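Local coordinates for DegV domain-containing protein Cgl2349/cg2579 (Corynebacterium glutamicum, PDB 3EGL) that binds long-chain fatty acids such as palmitate and may play a role in lipid transport or fatty acid metabolism, at residues Met4-Ile9 with Ala121-Cys126; Leu48-Ser53 with Trp79-Thr84; Ala52-Gln57 with Val66-Ile71; Arg56-Gly61 with Asp92-Val97; Glu197-Arg202 with Asn230-Gly235. All coordinates share one frame; numbering follows the deposited sequence.

Interaction 1 (Met4-Ile9 with Ala121-Cys126)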
# COMPACT_ATOMS: atom_id res chain seq x y z
N MSE A 4 15.66 17.01 -15.52
CA MSE A 4 15.62 16.65 -14.11
C MSE A 4 14.92 15.29 -13.97
O MSE A 4 14.09 14.94 -14.81
CB MSE A 4 14.83 17.73 -13.37
CG MSE A 4 15.52 19.07 -13.26
SE MSE A 4 16.61 19.04 -11.66
CE MSE A 4 18.08 17.89 -12.24
N PRO A 5 15.25 14.52 -12.92
CA PRO A 5 14.54 13.25 -12.86
C PRO A 5 13.01 13.44 -12.69
O PRO A 5 12.56 14.45 -12.14
CB PRO A 5 15.15 12.53 -11.64
CG PRO A 5 16.29 13.34 -11.23
CD PRO A 5 16.20 14.70 -11.82
N VAL A 6 12.26 12.48 -13.22
CA VAL A 6 10.85 12.33 -12.92
C VAL A 6 10.66 12.28 -11.40
O VAL A 6 11.48 11.72 -10.66
CB VAL A 6 10.31 11.03 -13.55
CG1 VAL A 6 9.04 10.58 -12.84
CG2 VAL A 6 10.18 11.22 -15.08
N ARG A 7 9.58 12.89 -10.92
CA ARG A 7 9.36 12.98 -9.49
C ARG A 7 8.24 12.04 -9.08
O ARG A 7 7.21 11.98 -9.76
CB ARG A 7 9.03 14.41 -9.07
CG ARG A 7 10.12 15.44 -9.35
CD ARG A 7 10.13 16.42 -8.22
NE ARG A 7 11.36 16.24 -7.50
CZ ARG A 7 11.50 16.01 -6.20
NH1 ARG A 7 10.49 15.95 -5.38
NH2 ARG A 7 12.73 15.85 -5.76
N VAL A 8 8.44 11.32 -7.98
CA VAL A 8 7.47 10.33 -7.51
C VAL A 8 6.74 10.79 -6.25
O VAL A 8 7.35 11.32 -5.31
CB VAL A 8 8.15 8.97 -7.27
CG1 VAL A 8 7.13 7.92 -6.75
CG2 VAL A 8 8.82 8.49 -8.57
N ILE A 9 5.43 10.61 -6.25
CA ILE A 9 4.55 11.03 -5.16
C ILE A 9 3.65 9.88 -4.80
O ILE A 9 3.07 9.24 -5.68
CB ILE A 9 3.63 12.21 -5.56
CG1 ILE A 9 4.45 13.36 -6.16
CG2 ILE A 9 2.85 12.75 -4.34
CD1 ILE A 9 3.62 14.69 -6.43
N ALA A 121 15.27 7.75 -16.33
CA ALA A 121 14.19 7.09 -17.06
C ALA A 121 13.05 8.09 -17.35
O ALA A 121 12.78 9.02 -16.54
CB ALA A 121 13.66 5.90 -16.28
N SER A 122 12.38 7.90 -18.48
CA SER A 122 11.24 8.75 -18.82
C SER A 122 10.02 8.43 -17.92
O SER A 122 9.97 7.39 -17.24
CB SER A 122 10.88 8.53 -20.28
OG SER A 122 10.29 7.27 -20.44
N LEU A 123 9.06 9.35 -17.90
CA LEU A 123 7.80 9.12 -17.20
C LEU A 123 7.15 7.76 -17.61
O LEU A 123 6.86 6.93 -16.73
CB LEU A 123 6.83 10.31 -17.39
CG LEU A 123 5.53 10.33 -16.57
CD1 LEU A 123 5.78 10.26 -15.05
CD2 LEU A 123 4.69 11.61 -16.92
N GLN A 124 6.94 7.54 -18.91
CA GLN A 124 6.38 6.26 -19.38
C GLN A 124 7.15 5.06 -18.76
O GLN A 124 6.53 4.08 -18.32
CB GLN A 124 6.39 6.16 -20.93
CG GLN A 124 5.85 4.84 -21.46
CD GLN A 124 4.37 4.63 -21.09
OE1 GLN A 124 3.57 5.56 -21.21
NE2 GLN A 124 4.01 3.43 -20.62
N GLU A 125 8.47 5.15 -18.72
CA GLU A 125 9.32 4.05 -18.22
C GLU A 125 9.22 3.87 -16.72
O GLU A 125 9.20 2.72 -16.25
CB GLU A 125 10.78 4.24 -18.63
CG GLU A 125 10.99 4.12 -20.16
CD GLU A 125 12.37 4.63 -20.64
OE1 GLU A 125 13.01 5.50 -20.01
OE2 GLU A 125 12.83 4.16 -21.68
N CYS A 126 9.14 4.97 -15.96
CA CYS A 126 8.92 4.85 -14.54
C CYS A 126 7.53 4.28 -14.33
O CYS A 126 7.33 3.44 -13.46
CB CYS A 126 9.08 6.18 -13.83
SG CYS A 126 10.75 6.85 -13.97
O HOH W 1 13.97 10.57 -14.59
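V6 faces the start of helix 123-133 and meets it with all three carbons of its side chain. CB lies nearest the sulfur of C126, 4.2 Å from SG. From there the two methyls part. CG2 is set anti to the carbonyl carbon, beside the backbone N, and this turns it onto the backbone leading into the helix: it sits 3.6 Å from N of L123, the first helical residue, and 3.7 Å from A121 O, just before the cap. CG1, anti to the backbone N, meets CD1 of L123 at 4.0 Å, where the two side chains cross at about a right angle. L123 reaches this point because its CG is anti to its own backbone N (chi1 -172°), which brings the end of the leucine nearer than its root. V6 leads into strand 7-11, the middle strand of the mixed N-terminal sheet, and helix 123-133 packs on one face of that sheet in the alpha-beta-alpha sandwich. L123 and C126 also touch L67 on the neighbouring strand 66-69, while I9 turns to helix 47-60. S122 is the N-cap and forms a capping box with E125: S122 OG accepts from E125 N at 3.3 Å, and S122 N donates to E125 OE1 at 2.9 Å, reaching that oxygen on its anti side. Beside the valine a water links the backbones, accepting from V6 N at 2.9 Å and donating to A121 O at 2.8 Å.

Interaction 2 (Leu48-Ser53 with Trp79-Thr84)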
# COMPACT_ATOMS: atom_id res chain seq x y z
N LEU A 48 -8.33 19.44 -4.86
CA LEU A 48 -7.65 20.68 -4.59
C LEU A 48 -6.23 20.49 -3.95
O LEU A 48 -5.29 21.17 -4.32
CB LEU A 48 -8.56 21.54 -3.72
CG LEU A 48 -8.32 23.02 -3.68
CD1 LEU A 48 -8.74 23.61 -5.02
CD2 LEU A 48 -9.12 23.67 -2.49
N GLU A 49 -6.11 19.55 -3.02
CA GLU A 49 -4.86 19.34 -2.32
C GLU A 49 -3.93 18.64 -3.27
O GLU A 49 -2.73 18.81 -3.15
CB GLU A 49 -4.99 18.41 -1.10
CG GLU A 49 -6.00 18.77 -0.06
CD GLU A 49 -6.10 17.61 0.96
OE1 GLU A 49 -7.03 16.76 0.87
OE2 GLU A 49 -5.15 17.51 1.79
N LEU A 50 -4.47 17.81 -4.16
CA LEU A 50 -3.61 17.13 -5.11
C LEU A 50 -3.11 18.09 -6.19
O LEU A 50 -1.93 18.02 -6.58
CB LEU A 50 -4.29 15.88 -5.69
CG LEU A 50 -4.39 14.73 -4.68
CD1 LEU A 50 -5.36 13.66 -5.16
CD2 LEU A 50 -2.98 14.13 -4.46
N ALA A 51 -3.97 19.01 -6.64
CA ALA A 51 -3.53 20.00 -7.62
C ALA A 51 -2.31 20.75 -7.06
O ALA A 51 -1.31 20.92 -7.77
CB ALA A 51 -4.63 20.97 -7.99
N ALA A 52 -2.40 21.16 -5.80
CA ALA A 52 -1.33 21.90 -5.14
C ALA A 52 -0.09 21.03 -5.01
O ALA A 52 1.02 21.44 -5.33
CB ALA A 52 -1.77 22.38 -3.76
N SER A 53 -0.30 19.80 -4.60
CA SER A 53 0.79 18.95 -4.34
C SER A 53 1.56 18.61 -5.66
O SER A 53 2.81 18.63 -5.70
CB SER A 53 0.22 17.71 -3.72
OG SER A 53 1.27 16.93 -3.29
N TRP A 79 -7.96 8.32 -5.66
CA TRP A 79 -7.68 8.17 -7.08
C TRP A 79 -8.57 9.06 -7.98
O TRP A 79 -8.11 9.67 -8.97
CB TRP A 79 -7.91 6.72 -7.48
CG TRP A 79 -7.80 6.49 -8.98
CD1 TRP A 79 -6.64 6.36 -9.68
CD2 TRP A 79 -8.86 6.42 -9.95
NE1 TRP A 79 -6.90 6.16 -11.01
CE2 TRP A 79 -8.26 6.20 -11.21
CE3 TRP A 79 -10.25 6.49 -9.87
CZ2 TRP A 79 -9.00 6.05 -12.38
CZ3 TRP A 79 -10.99 6.34 -11.03
CH2 TRP A 79 -10.35 6.12 -12.27
N SER A 80 -9.83 9.12 -7.64
CA SER A 80 -10.78 9.92 -8.38
C SER A 80 -10.40 11.42 -8.27
O SER A 80 -10.54 12.19 -9.25
CB SER A 80 -12.18 9.66 -7.81
OG SER A 80 -13.17 10.30 -8.62
N ALA A 81 -9.92 11.82 -7.09
CA ALA A 81 -9.44 13.20 -6.88
C ALA A 81 -8.15 13.42 -7.67
O ALA A 81 -7.94 14.48 -8.25
CB ALA A 81 -9.24 13.51 -5.42
N ALA A 82 -7.31 12.40 -7.73
CA ALA A 82 -6.01 12.49 -8.40
C ALA A 82 -6.16 12.70 -9.91
O ALA A 82 -5.41 13.47 -10.53
CB ALA A 82 -5.22 11.22 -8.12
N VAL A 83 -7.14 12.00 -10.49
CA VAL A 83 -7.41 12.06 -11.91
C VAL A 83 -7.96 13.43 -12.29
O VAL A 83 -7.60 13.98 -13.33
CB VAL A 83 -8.40 10.95 -12.30
CG1 VAL A 83 -9.16 11.35 -13.52
CG2 VAL A 83 -7.68 9.60 -12.48
N THR A 84 -8.81 13.99 -11.44
CA THR A 84 -9.31 15.35 -11.60
C THR A 84 -8.14 16.36 -11.49
O THR A 84 -8.02 17.23 -12.34
CB THR A 84 -10.39 15.67 -10.53
OG1 THR A 84 -11.42 14.67 -10.59
CG2 THR A 84 -10.98 17.06 -10.74
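L50 lays its CD1 methyl over the peptide that joins A81 to A82. The methyl carbon is 3.5 Å from A82 N and 3.8 Å from A81 C, and it also meets both alanine methyls, A81 CB at 3.9 Å and A82 CB at 3.8 Å. One leucine branch thus fits between two successive small side chains. CG stands anti to the carbonyl carbon of L50 (chi1 -72°), and this carries the branch out from helix 47-60 toward helix 78-86. With alanine on the receiving side, the helices come close: the CA atoms of L50 and A82 are only 6.2 Å apart. Around the contact, L50 also touches I29, L45, H70 and A85, so it joins the two helices to the sheet beneath. The site lies near the fatty-acid pocket, the side chain of A81 being about 8 Å from that of S76, which binds hexadecanoate. Farther along helix 78-86, T84 OG1 donates to S80 O within its own helix at 3.0 Å. Between the segments themselves the touching side-chain groups are all aliphatic, which implies cohesion by dispersion and burial of apolar surface, with none of the directional restraint a polar bond would add.

Interaction 3 (Ala52-Gln57 with Val66-Ile71)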
# COMPACT_ATOMS: atom_id res chain seq x y z
N ALA A 52 -2.40 21.16 -5.80
CA ALA A 52 -1.33 21.90 -5.14
C ALA A 52 -0.09 21.03 -5.01
O ALA A 52 1.02 21.44 -5.33
CB ALA A 52 -1.77 22.38 -3.76
N SER A 53 -0.30 19.80 -4.60
CA SER A 53 0.79 18.95 -4.34
C SER A 53 1.56 18.61 -5.66
O SER A 53 2.81 18.63 -5.70
CB SER A 53 0.22 17.71 -3.72
OG SER A 53 1.27 16.93 -3.29
N TYR A 54 0.81 18.35 -6.73
CA TYR A 54 1.38 17.99 -8.03
C TYR A 54 2.09 19.19 -8.68
O TYR A 54 3.15 19.04 -9.31
CB TYR A 54 0.29 17.48 -9.00
CG TYR A 54 -0.42 16.17 -8.58
CD1 TYR A 54 0.13 15.34 -7.61
CD2 TYR A 54 -1.60 15.76 -9.22
CE1 TYR A 54 -0.49 14.15 -7.24
CE2 TYR A 54 -2.23 14.57 -8.91
CZ TYR A 54 -1.67 13.77 -7.91
OH TYR A 54 -2.29 12.62 -7.55
N ALA A 55 1.48 20.38 -8.55
CA ALA A 55 2.04 21.56 -9.18
C ALA A 55 3.36 21.83 -8.50
O ALA A 55 4.32 22.21 -9.14
CB ALA A 55 1.13 22.76 -9.01
N ARG A 56 3.38 21.64 -7.18
CA ARG A 56 4.61 21.90 -6.45
C ARG A 56 5.77 20.93 -6.85
O ARG A 56 6.94 21.36 -7.03
CB ARG A 56 4.34 22.05 -4.95
CG ARG A 56 5.39 21.46 -4.12
CD ARG A 56 5.59 22.05 -2.72
NE ARG A 56 4.51 22.83 -2.09
CZ ARG A 56 4.72 24.06 -1.61
NH1 ARG A 56 5.92 24.64 -1.70
NH2 ARG A 56 3.73 24.72 -1.04
N GLN A 57 5.44 19.67 -7.09
CA GLN A 57 6.45 18.72 -7.57
C GLN A 57 6.87 18.97 -9.04
O GLN A 57 8.03 18.79 -9.37
CB GLN A 57 6.03 17.25 -7.33
CG GLN A 57 6.00 16.82 -5.83
CD GLN A 57 7.13 17.44 -5.03
OE1 GLN A 57 6.89 18.11 -4.04
NE2 GLN A 57 8.36 17.27 -5.49
N VAL A 66 5.61 13.94 -13.31
CA VAL A 66 5.25 13.43 -11.99
C VAL A 66 4.50 12.11 -12.13
O VAL A 66 3.51 12.00 -12.86
CB VAL A 66 4.43 14.46 -11.19
CG1 VAL A 66 3.82 13.85 -9.98
CG2 VAL A 66 5.32 15.62 -10.79
N LEU A 67 4.99 11.11 -11.43
CA LEU A 67 4.30 9.86 -11.25
C LEU A 67 3.65 9.79 -9.87
O LEU A 67 4.30 9.92 -8.82
CB LEU A 67 5.30 8.69 -11.44
CG LEU A 67 4.69 7.31 -11.57
CD1 LEU A 67 3.87 7.19 -12.88
CD2 LEU A 67 5.75 6.17 -11.43
N ALA A 68 2.34 9.58 -9.86
CA ALA A 68 1.58 9.60 -8.62
C ALA A 68 0.99 8.21 -8.36
O ALA A 68 0.32 7.62 -9.24
CB ALA A 68 0.44 10.66 -8.70
N LEU A 69 1.26 7.69 -7.17
CA LEU A 69 0.78 6.36 -6.79
C LEU A 69 0.01 6.41 -5.48
O LEU A 69 0.59 6.63 -4.43
CB LEU A 69 1.95 5.41 -6.62
CG LEU A 69 2.88 5.15 -7.79
CD1 LEU A 69 4.10 5.96 -7.57
CD2 LEU A 69 3.22 3.68 -7.85
N HIS A 70 -1.30 6.21 -5.57
CA HIS A 70 -2.26 6.40 -4.51
C HIS A 70 -2.98 5.10 -4.21
O HIS A 70 -3.11 4.24 -5.09
CB HIS A 70 -3.28 7.45 -4.93
CG HIS A 70 -2.68 8.82 -5.04
ND1 HIS A 70 -2.02 9.43 -3.99
CD2 HIS A 70 -2.61 9.69 -6.09
CE1 HIS A 70 -1.58 10.61 -4.38
NE2 HIS A 70 -1.91 10.80 -5.65
N ILE A 71 -3.42 4.98 -2.96
CA ILE A 71 -4.40 4.00 -2.54
C ILE A 71 -5.49 3.68 -3.60
O ILE A 71 -6.02 4.58 -4.33
CB ILE A 71 -5.03 4.43 -1.17
CG1 ILE A 71 -6.02 3.38 -0.63
CG2 ILE A 71 -5.64 5.81 -1.27
CD1 ILE A 71 -6.20 3.45 0.86
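Helix 47-60 packs on a face of the N-terminal sheet, and here it runs roughly antiparallel to strand 66-69, with 146° between the segment directions and the axes 9.5 Å apart at closest approach. The polar link is between Y54 and H70, which come from opposite directions, Y54 OH meeting H70 NE2 at 2.7 Å in a hydrogen bond. Each group is met at its ring edge: NE2 lies in the plane of the phenol, and OH lies near the plane of the imidazole. A chi1 of -64°, with CG beside the backbone N, sends the tyrosine ring along the strand. On its way it passes A68, whose CB is 3.8 Å from Y54 CZ and 3.6 Å from Y54 OH. Nearer the strand's start, V66 CG2 fits against Q57 CB at 3.9 Å, an apolar contact close to the backbone. I9 and V94 from the flanking strands also touch Y54. H70 stands near the fatty-acid site: the next residue, I71, touches the bound palmitate. The other imidazole nitrogen, ND1, is bonded to D11 OD2. The histidine is therefore held at both nitrogens, which fixes the rotation of its ring, and the buried tyrosine hydroxyl has its polar partner in the core. Charge on D11 would probably polarise this D11-H70-Y54 chain.

Interaction 4 (Arg56-Gly61 with Asp92-Val97)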
# COMPACT_ATOMS: atom_id res chain seq x y z
N ARG A 56 3.38 21.64 -7.18
CA ARG A 56 4.61 21.90 -6.45
C ARG A 56 5.77 20.93 -6.85
O ARG A 56 6.94 21.36 -7.03
CB ARG A 56 4.34 22.05 -4.95
CG ARG A 56 5.39 21.46 -4.12
CD ARG A 56 5.59 22.05 -2.72
NE ARG A 56 4.51 22.83 -2.09
CZ ARG A 56 4.72 24.06 -1.61
NH1 ARG A 56 5.92 24.64 -1.70
NH2 ARG A 56 3.73 24.72 -1.04
N GLN A 57 5.44 19.67 -7.09
CA GLN A 57 6.45 18.72 -7.57
C GLN A 57 6.87 18.97 -9.04
O GLN A 57 8.03 18.79 -9.37
CB GLN A 57 6.03 17.25 -7.33
CG GLN A 57 6.00 16.82 -5.83
CD GLN A 57 7.13 17.44 -5.03
OE1 GLN A 57 6.89 18.11 -4.04
NE2 GLN A 57 8.36 17.27 -5.49
N LEU A 58 5.93 19.40 -9.88
CA LEU A 58 6.24 19.83 -11.22
C LEU A 58 7.19 21.00 -11.22
O LEU A 58 8.18 20.97 -11.93
CB LEU A 58 4.99 20.22 -12.00
CG LEU A 58 4.18 19.06 -12.55
CD1 LEU A 58 2.82 19.57 -13.02
CD2 LEU A 58 4.94 18.33 -13.72
N GLU A 59 6.91 22.02 -10.41
CA GLU A 59 7.80 23.16 -10.32
C GLU A 59 9.21 22.71 -9.91
O GLU A 59 10.20 23.14 -10.50
CB GLU A 59 7.26 24.23 -9.37
CG GLU A 59 8.12 25.43 -9.26
CD GLU A 59 8.23 26.25 -10.57
OE1 GLU A 59 7.38 26.10 -11.47
OE2 GLU A 59 9.16 27.08 -10.68
N ARG A 60 9.28 21.83 -8.93
CA ARG A 60 10.56 21.40 -8.37
C ARG A 60 11.34 20.54 -9.38
O ARG A 60 12.54 20.68 -9.47
CB ARG A 60 10.34 20.64 -7.05
CG ARG A 60 11.60 20.31 -6.28
CD ARG A 60 11.28 19.62 -4.95
NE ARG A 60 10.59 20.53 -4.04
CZ ARG A 60 9.99 20.18 -2.90
NH1 ARG A 60 9.40 21.11 -2.16
NH2 ARG A 60 9.97 18.91 -2.49
N GLY A 61 10.67 19.71 -10.15
CA GLY A 61 11.36 18.87 -11.13
C GLY A 61 11.49 19.50 -12.50
O GLY A 61 11.69 18.79 -13.49
N ASP A 92 -0.30 14.61 -19.96
CA ASP A 92 0.69 13.71 -19.41
C ASP A 92 1.87 14.33 -18.64
O ASP A 92 2.94 13.74 -18.58
CB ASP A 92 1.17 12.71 -20.49
CG ASP A 92 1.65 11.36 -19.87
OD1 ASP A 92 1.05 10.86 -18.84
OD2 ASP A 92 2.64 10.82 -20.44
N SER A 93 1.68 15.49 -18.03
CA SER A 93 2.67 16.00 -17.09
C SER A 93 2.61 15.20 -15.81
O SER A 93 3.63 15.00 -15.16
CB SER A 93 2.34 17.43 -16.71
OG SER A 93 2.40 18.28 -17.84
N VAL A 94 1.40 14.79 -15.44
CA VAL A 94 1.17 13.99 -14.28
C VAL A 94 0.57 12.66 -14.69
O VAL A 94 -0.54 12.61 -15.28
CB VAL A 94 0.17 14.66 -13.28
CG1 VAL A 94 -0.03 13.72 -12.04
CG2 VAL A 94 0.67 16.00 -12.85
N ARG A 95 1.28 11.58 -14.39
CA ARG A 95 0.76 10.29 -14.67
C ARG A 95 0.26 9.61 -13.36
O ARG A 95 1.06 9.36 -12.45
CB ARG A 95 1.83 9.48 -15.34
CG ARG A 95 1.47 8.02 -15.50
CD ARG A 95 0.69 7.76 -16.75
NE ARG A 95 1.36 8.24 -17.97
CZ ARG A 95 1.92 7.44 -18.88
NH1 ARG A 95 1.92 6.12 -18.70
NH2 ARG A 95 2.49 7.97 -19.98
N VAL A 96 -1.04 9.35 -13.28
CA VAL A 96 -1.65 8.68 -12.11
C VAL A 96 -1.71 7.14 -12.32
O VAL A 96 -2.42 6.67 -13.19
CB VAL A 96 -3.10 9.20 -11.84
CG1 VAL A 96 -3.68 8.55 -10.59
CG2 VAL A 96 -3.11 10.69 -11.70
N VAL A 97 -1.00 6.39 -11.51
CA VAL A 97 -1.00 4.94 -11.62
C VAL A 97 -2.33 4.48 -11.03
O VAL A 97 -2.72 4.96 -9.94
CB VAL A 97 0.20 4.33 -10.85
CG1 VAL A 97 0.23 2.75 -10.91
CG2 VAL A 97 1.50 4.89 -11.36
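R95 NH2 is shared by two oxygens, D92 OD2 at 2.9 Å and Q124 OE1 of helix 123-133, and the D92-R95 link bridges S93 and V94, the two residues that L58 meets. R95 holds D92 side-on: NE donates to OD1 at 2.8 Å while NH2 serves OD2. D92 OD1 offers its syn lone pair to NE and lies nearly in the guanidinium plane. The NH2 bond is almost straight, at 175°, but reaches OD2 25° out of the carboxylate plane. Y127 adds a cation-pi contact to the same guanidinium. Strand 94-97 is an outermost strand of the N-terminal sheet, and successive residues serve its two faces: R95 looks to helix 123-133, whereas V94 lies on the side of helix 47-60, whose last turn carries L58. The leucine splits its two methyls between the neighbours. CD2 lies 3.9 Å from S93 O and 4.1 Å from S93 CB, and CD1 meets V94 CG2 at 4.2 Å, the side chains of L58 and V94 crossing at about a right angle. L58 has CG anti to its carbonyl carbon, with chi1 -78°, which aims the fork at the start of the strand. V94 CG2, likewise anti to the carbonyl carbon, is the branch presented to it. F89 also touches both L58 and V94. The S93 hydroxyl is bonded to D90 O, while its CB and carbonyl oxygen meet the leucine.

Interaction 5 (Glu197-Arg202 with Asn230-Gly235)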
# COMPACT_ATOMS: atom_id res chain seq x y z
N GLU A 197 1.82 -20.12 4.75
CA GLU A 197 1.42 -21.09 3.73
C GLU A 197 1.11 -20.45 2.37
O GLU A 197 1.71 -20.84 1.36
CB GLU A 197 0.24 -21.94 4.21
CG GLU A 197 0.07 -23.24 3.44
CD GLU A 197 -1.05 -24.13 3.98
OE1 GLU A 197 -1.17 -24.32 5.23
OE2 GLU A 197 -1.80 -24.68 3.15
N LEU A 198 0.22 -19.47 2.35
CA LEU A 198 -0.15 -18.77 1.12
C LEU A 198 1.05 -18.10 0.43
O LEU A 198 1.20 -18.22 -0.80
CB LEU A 198 -1.27 -17.73 1.38
CG LEU A 198 -2.63 -18.29 1.91
CD1 LEU A 198 -3.50 -17.18 2.44
CD2 LEU A 198 -3.42 -19.19 0.86
N ALA A 199 1.90 -17.42 1.21
CA ALA A 199 3.04 -16.71 0.61
C ALA A 199 4.02 -17.71 0.02
O ALA A 199 4.53 -17.52 -1.08
CB ALA A 199 3.75 -15.82 1.63
N GLN A 200 4.24 -18.79 0.77
CA GLN A 200 5.08 -19.87 0.30
C GLN A 200 4.60 -20.47 -1.01
O GLN A 200 5.39 -20.60 -1.94
CB GLN A 200 5.27 -20.94 1.37
CG GLN A 200 6.43 -21.80 1.05
CD GLN A 200 6.75 -22.84 2.11
OE1 GLN A 200 6.71 -22.55 3.31
NE2 GLN A 200 7.10 -24.06 1.67
N ILE A 201 3.32 -20.83 -1.11
CA ILE A 201 2.79 -21.31 -2.41
C ILE A 201 3.06 -20.28 -3.51
O ILE A 201 3.48 -20.64 -4.60
CB ILE A 201 1.24 -21.55 -2.40
CG1 ILE A 201 0.74 -22.28 -1.12
CG2 ILE A 201 0.76 -22.20 -3.70
CD1 ILE A 201 1.12 -23.67 -0.95
N ARG A 202 2.81 -19.00 -3.21
CA ARG A 202 2.83 -17.93 -4.18
C ARG A 202 4.23 -17.58 -4.65
O ARG A 202 4.41 -17.13 -5.80
CB ARG A 202 2.15 -16.69 -3.60
CG ARG A 202 2.14 -15.44 -4.46
CD ARG A 202 1.27 -15.57 -5.72
NE ARG A 202 1.33 -14.35 -6.51
CZ ARG A 202 2.31 -14.02 -7.36
NH1 ARG A 202 3.33 -14.84 -7.53
NH2 ARG A 202 2.27 -12.88 -8.03
N ASN A 230 11.99 -18.63 7.67
CA ASN A 230 12.17 -20.08 7.56
C ASN A 230 11.46 -20.66 6.37
O ASN A 230 11.92 -21.63 5.80
CB ASN A 230 11.67 -20.81 8.82
CG ASN A 230 12.29 -20.25 10.10
OD1 ASN A 230 13.45 -19.80 10.11
ND2 ASN A 230 11.49 -20.25 11.17
N ALA A 231 10.32 -20.10 5.99
CA ALA A 231 9.52 -20.76 4.97
C ALA A 231 9.77 -20.31 3.52
O ALA A 231 9.55 -21.07 2.59
CB ALA A 231 8.07 -20.69 5.33
N LEU A 232 10.25 -19.08 3.33
CA LEU A 232 10.35 -18.51 1.99
C LEU A 232 11.68 -18.88 1.36
O LEU A 232 12.65 -19.08 2.10
CB LEU A 232 10.17 -16.99 2.05
CG LEU A 232 8.80 -16.47 1.58
CD1 LEU A 232 7.68 -17.48 1.80
CD2 LEU A 232 8.47 -15.16 2.25
N PRO A 233 11.75 -18.92 0.01
CA PRO A 233 13.02 -19.35 -0.63
C PRO A 233 14.20 -18.47 -0.25
O PRO A 233 14.04 -17.27 -0.01
CB PRO A 233 12.72 -19.22 -2.13
CG PRO A 233 11.25 -19.28 -2.24
CD PRO A 233 10.73 -18.60 -1.01
N GLU A 234 15.37 -19.08 -0.16
CA GLU A 234 16.60 -18.40 0.22
C GLU A 234 16.84 -17.19 -0.65
O GLU A 234 16.54 -17.22 -1.84
CB GLU A 234 17.79 -19.34 0.07
CG GLU A 234 17.95 -20.33 1.19
CD GLU A 234 18.97 -21.41 0.86
OE1 GLU A 234 20.05 -21.07 0.28
OE2 GLU A 234 18.70 -22.59 1.16
N GLY A 235 17.41 -16.15 -0.04
CA GLY A 235 17.67 -14.89 -0.72
C GLY A 235 16.50 -13.93 -0.74
O GLY A 235 16.50 -12.99 -1.51
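Q200 and L232 reach across from helix 196-203 and from the exit of helix 224-231, and the two side chains differ sharply in conformation. Q200 is drawn out: CG is anti to the backbone N (chi1 -163°) and the chain stays extended beyond it, which carries the amide alongside A231. There OE1 is 3.1 Å from A231 CB and 3.3 Å from A231 O. The methyl approach is tight, and the two oxygens are both acceptors and do not bond, so the placing of this exposed amide is doubtful. Farther back along the same side chain, Q200 CG lies 3.6 Å from A231 O, an ordinary contact. L232, by contrast, is buried and sits away from the usual staggered positions, with chi1 -103° and chi2 29°. This brings CD1 down on the helix backbone, 3.8 Å from both N and CA of Q200 and 4.2 Å from Q200 CB. The same methyl touches A199 CB at 4.3 Å. L232 is the first residue to leave helical geometry, so its side chain is delivered as the chain turns away, while A231, still helical, points its CB at the opposing helix. Neighbouring residues broaden the junction: A231 also meets V196, P233 meets A203, and A199 rests on W140 of the sheet. The arrangement is that of two helices side by side on the second sheet; helix 224-231 is the connecting helix of a beta-alpha-beta crossover between the parallel neighbouring strands 209-215 and 237-242.

How the interactions relate
From the N terminus, interaction 1 closes the longest loop, bringing the lead-in to strand 7-11 against the start of helix 123-133; interactions 2, 3 and 4 all nest inside it. These three fan out from helix 47-60. Interaction 3 closes the shortest loop, onto strand 66-69, interaction 2 reaches helix 78-86, and interaction 4, whose segments alternate with those of interaction 2, reaches strand 94-97. Interactions 3 and 4 meet through backbone bonding between strands 66-69 and 94-97. Interactions 1, 3 and 4 hold helices against the N-terminal sheet or its lead-in, and interaction 2 joins two helices to each other. Interaction 5 follows in series, about 16 Å from interaction 4 at nearest atoms, and ties helices beside the second sheet.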